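Local atomic coordinates of FERM, RhoGEF and pleckstrin domain protein 2 (Danio rerio, PDB entry 6D21), a protein that probably acts as a guanine nucleotide exchange factor that activates RAC1 and takes part in actin remodelling, this chain being its membrane-targeting FERM domain. Residues A[192-197]-A[267-272]. Sequence-based numbering, arbitrary orientation.
Sequences RFHPAA and KIFWKN
The imidazole of His-194 lays one face against CD1 of the Phe-269 ring, joining the first strand of the PH-like C-terminal lobe of the FERM domain to the long helix 263-281 that packs across its sheet. CD1 of Phe-269 sits over the middle of the imidazole, 3.3 Å from His-194 ND1, and CE1 follows at 3.5 Å from the same nitrogen. The rings meet obliquely, their planes 48° apart and their centroids separated by 4.5 Å. With CG anti to the backbone N (chi1 -179°), Phe-269 reaches from the helix down to the sheet, where it also touches Leu-206 and meets Phe-240 edge-to-face. His-194 ND1 makes a weak hydrogen bond to Leu-206 O on strand 203-209, the neighbour with which His-194 also pairs through its backbone, and this bond may help to set the turn of the imidazole. Met-260, on strand 255-260, touches the histidine as well. Were His-194 replaced by an alanine, CD1 and CE1 of Phe-269 would probably lose their partner from the strand, and Leu-206 O its weak side-chain donor. One helical turn on from Phe-269, Asn-272 brings its amide obliquely to the CE1/NE2 end of the imidazole, the amide plane turned 52° from the ring, and its ND2 comes to 3.7 Å from His-194 CE1.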
ATOM      1  N   ARG A 192      -4.459   2.684   4.562  1.00 18.21           N
ATOM      2  CA  ARG A 192      -5.075   1.371   4.752  1.00 27.73           C
ATOM      3  C   ARG A 192      -5.931   1.365   6.017  1.00 31.48           C
ATOM      4  O   ARG A 192      -5.417   1.507   7.127  1.00 28.76           O
ATOM      5  CB  ARG A 192      -4.022   0.260   4.817  1.00 27.62           C
ATOM      6  CG  ARG A 192      -3.581  -0.260   3.437  1.00 32.83           C
ATOM      7  CD  ARG A 192      -2.448   0.577   2.937  1.00 36.98           C
ATOM      8  NE  ARG A 192      -1.886   0.159   1.654  1.00 40.02           N
ATOM      9  CZ  ARG A 192      -2.220   0.681   0.477  1.00 36.66           C
ATOM     10  NH1 ARG A 192      -3.153   1.634   0.390  1.00 23.99           N
ATOM     11  NH2 ARG A 192      -1.601   0.259  -0.617  1.00 27.01           N
ATOM     12  N   PHE A 193      -7.236   1.182   5.834  1.00 31.23           N
ATOM     13  CA  PHE A 193      -8.195   1.298   6.926  1.00 36.04           C
ATOM     14  C   PHE A 193      -8.189   0.091   7.848  1.00 33.25           C
ATOM     15  O   PHE A 193      -8.107  -1.046   7.405  1.00 34.71           O
ATOM     16  CB  PHE A 193      -9.618   1.496   6.386  1.00 28.80           C
ATOM     17  CG  PHE A 193      -9.895   2.884   5.868  1.00 35.68           C
ATOM     18  CD1 PHE A 193      -9.098   3.958   6.236  1.00 30.54           C
ATOM     19  CD2 PHE A 193     -10.960   3.110   5.014  1.00 38.76           C
ATOM     20  CE1 PHE A 193      -9.366   5.231   5.770  1.00 34.18           C
ATOM     21  CE2 PHE A 193     -11.228   4.380   4.542  1.00 42.09           C
ATOM     22  CZ  PHE A 193     -10.427   5.442   4.915  1.00 38.96           C
ATOM     23  N   HIS A 194      -8.283   0.373   9.141  1.00 34.43           N
ATOM     24  CA  HIS A 194      -8.564  -0.625  10.154  1.00 31.20           C
ATOM     25  C   HIS A 194      -9.835  -0.163  10.853  1.00 34.68           C
ATOM     26  O   HIS A 194      -9.802   0.827  11.575  1.00 32.54           O
ATOM     27  CB  HIS A 194      -7.389  -0.763  11.144  1.00 31.49           C
ATOM     28  CG  HIS A 194      -6.090  -1.142  10.494  1.00 33.85           C
ATOM     29  ND1 HIS A 194      -5.350  -0.261   9.732  1.00 32.56           N
ATOM     30  CD2 HIS A 194      -5.401  -2.309  10.494  1.00 40.10           C
ATOM     31  CE1 HIS A 194      -4.262  -0.869   9.291  1.00 29.86           C
ATOM     32  NE2 HIS A 194      -4.271  -2.114   9.735  1.00 38.03           N
ATOM     33  N   PRO A 195     -10.967  -0.851  10.611  1.00 37.16           N
ATOM     34  CA  PRO A 195     -12.256  -0.399  11.155  1.00 43.44           C
ATOM     35  C   PRO A 195     -12.316  -0.509  12.669  1.00 41.00           C
ATOM     36  O   PRO A 195     -11.708  -1.420  13.234  1.00 38.13           O
ATOM     37  CB  PRO A 195     -13.283  -1.352  10.515  1.00 38.05           C
ATOM     38  CG  PRO A 195     -12.572  -2.030   9.426  1.00 43.03           C
ATOM     39  CD  PRO A 195     -11.117  -2.077   9.816  1.00 41.32           C
ATOM     40  N   ALA A 196     -13.037   0.416  13.297  1.00 36.81           N
ATOM     41  CA  ALA A 196     -13.222   0.438  14.740  1.00 34.79           C
ATOM     42  C   ALA A 196     -14.377   1.358  15.110  1.00 43.04           C
ATOM     43  O   ALA A 196     -14.920   2.056  14.257  1.00 51.37           O
ATOM     44  CB  ALA A 196     -11.940   0.891  15.442  1.00 47.62           C
ATOM     45  N   ALA A 197     -14.735   1.371  16.391  1.00 48.58           N
ATOM     46  CA  ALA A 197     -15.745   2.292  16.889  1.00 55.42           C
ATOM     47  C   ALA A 197     -15.179   3.121  18.034  1.00 59.72           C
ATOM     48  O   ALA A 197     -14.304   2.658  18.770  1.00 51.68           O
ATOM     49  CB  ALA A 197     -16.982   1.536  17.333  1.00 54.77           C
ATOM     50  N   LYS A 267      -4.027  -6.102  17.622  1.00 41.34           N
ATOM     51  CA  LYS A 267      -2.644  -6.479  17.699  1.00 36.90           C
ATOM     52  C   LYS A 267      -1.943  -6.220  16.386  1.00 43.71           C
ATOM     53  O   LYS A 267      -0.832  -5.698  16.356  1.00 47.67           O
ATOM     54  CB  LYS A 267      -2.566  -7.949  18.086  1.00 43.09           C
ATOM     55  CG  LYS A 267      -1.195  -8.572  18.003  1.00 54.58           C
ATOM     56  CD  LYS A 267      -1.100  -9.728  18.994  1.00 59.09           C
ATOM     57  CE  LYS A 267      -2.384 -10.555  19.011  1.00 63.18           C
ATOM     58  NZ  LYS A 267      -2.550 -11.307  20.292  1.00 53.21           N
ATOM     59  N   ILE A 268      -2.604  -6.589  15.296  1.00 38.87           N
ATOM     60  CA  ILE A 268      -2.090  -6.307  13.967  1.00 40.34           C
ATOM     61  C   ILE A 268      -1.941  -4.801  13.747  1.00 31.09           C
ATOM     62  O   ILE A 268      -0.974  -4.350  13.110  1.00 27.94           O
ATOM     63  CB  ILE A 268      -3.009  -6.930  12.894  1.00 45.64           C
ATOM     64  CG1 ILE A 268      -2.792  -8.450  12.849  1.00 54.58           C
ATOM     65  CG2 ILE A 268      -2.775  -6.306  11.542  1.00 37.22           C
ATOM     66  CD1 ILE A 268      -3.798  -9.211  11.987  1.00 53.58           C
ATOM     67  N   PHE A 269      -2.882  -4.015  14.269  1.00 31.99           N
ATOM     68  CA  PHE A 269      -2.823  -2.579  14.015  1.00 35.68           C
ATOM     69  C   PHE A 269      -1.767  -1.937  14.905  1.00 34.52           C
ATOM     70  O   PHE A 269      -1.077  -0.999  14.489  1.00 34.17           O
ATOM     71  CB  PHE A 269      -4.167  -1.881  14.234  1.00 33.30           C
ATOM     72  CG  PHE A 269      -4.114  -0.399  13.939  1.00 32.18           C
ATOM     73  CD1 PHE A 269      -3.791   0.051  12.662  1.00 29.97           C
ATOM     74  CD2 PHE A 269      -4.348   0.536  14.933  1.00 27.80           C
ATOM     75  CE1 PHE A 269      -3.730   1.403  12.377  1.00 29.54           C
ATOM     76  CE2 PHE A 269      -4.283   1.893  14.663  1.00 30.46           C
ATOM     77  CZ  PHE A 269      -3.969   2.330  13.379  1.00 34.02           C
ATOM     78  N   TRP A 270      -1.666  -2.444  16.129  1.00 35.29           N
ATOM     79  CA  TRP A 270      -0.635  -2.001  17.060  1.00 34.39           C
ATOM     80  C   TRP A 270       0.762  -2.261  16.463  1.00 39.66           C
ATOM     81  O   TRP A 270       1.591  -1.349  16.405  1.00 41.87           O
ATOM     82  CB  TRP A 270      -0.807  -2.693  18.412  1.00 36.03           C
ATOM     83  CG  TRP A 270       0.187  -2.267  19.414  1.00 33.91           C
ATOM     84  CD1 TRP A 270       0.157  -1.130  20.174  1.00 36.90           C
ATOM     85  CD2 TRP A 270       1.382  -2.960  19.772  1.00 37.17           C
ATOM     86  NE1 TRP A 270       1.267  -1.072  20.984  1.00 44.28           N
ATOM     87  CE2 TRP A 270       2.033  -2.185  20.760  1.00 43.49           C
ATOM     88  CE3 TRP A 270       1.963  -4.162  19.365  1.00 39.50           C
ATOM     89  CZ2 TRP A 270       3.237  -2.577  21.341  1.00 42.25           C
ATOM     90  CZ3 TRP A 270       3.163  -4.538  19.931  1.00 43.31           C
ATOM     91  CH2 TRP A 270       3.784  -3.749  20.917  1.00 39.40           C
ATOM     92  N   LYS A 271       1.012  -3.487  15.998  1.00 34.64           N
ATOM     93  CA  LYS A 271       2.292  -3.815  15.361  1.00 32.49           C
ATOM     94  C   LYS A 271       2.591  -2.908  14.174  1.00 30.06           C
ATOM     95  O   LYS A 271       3.719  -2.447  14.001  1.00 30.52           O
ATOM     96  CB  LYS A 271       2.322  -5.271  14.884  1.00 37.99           C
ATOM     97  CG  LYS A 271       2.512  -6.302  15.986  1.00 57.89           C
ATOM     98  CD  LYS A 271       2.611  -7.712  15.400  1.00 67.78           C
ATOM     99  CE  LYS A 271       3.927  -7.938  14.664  1.00 72.32           C
ATOM    100  NZ  LYS A 271       5.042  -8.186  15.620  1.00 79.72           N
ATOM    101  N   ASN A 272       1.577  -2.675  13.350  1.00 28.77           N
ATOM    102  CA  ASN A 272       1.703  -1.792  12.205  1.00 26.72           C
ATOM    103  C   ASN A 272       2.122  -0.384  12.638  1.00 33.89           C
ATOM    104  O   ASN A 272       2.896   0.286  11.963  1.00 28.48           O
ATOM    105  CB  ASN A 272       0.378  -1.738  11.440  1.00 32.41           C
ATOM    106  CG  ASN A 272       0.537  -1.230  10.016  1.00 54.51           C
ATOM    107  OD1 ASN A 272       1.645  -1.182   9.477  1.00 62.20           O
ATOM    108  ND2 ASN A 272      -0.579  -0.845   9.400  1.00 55.50           N
TER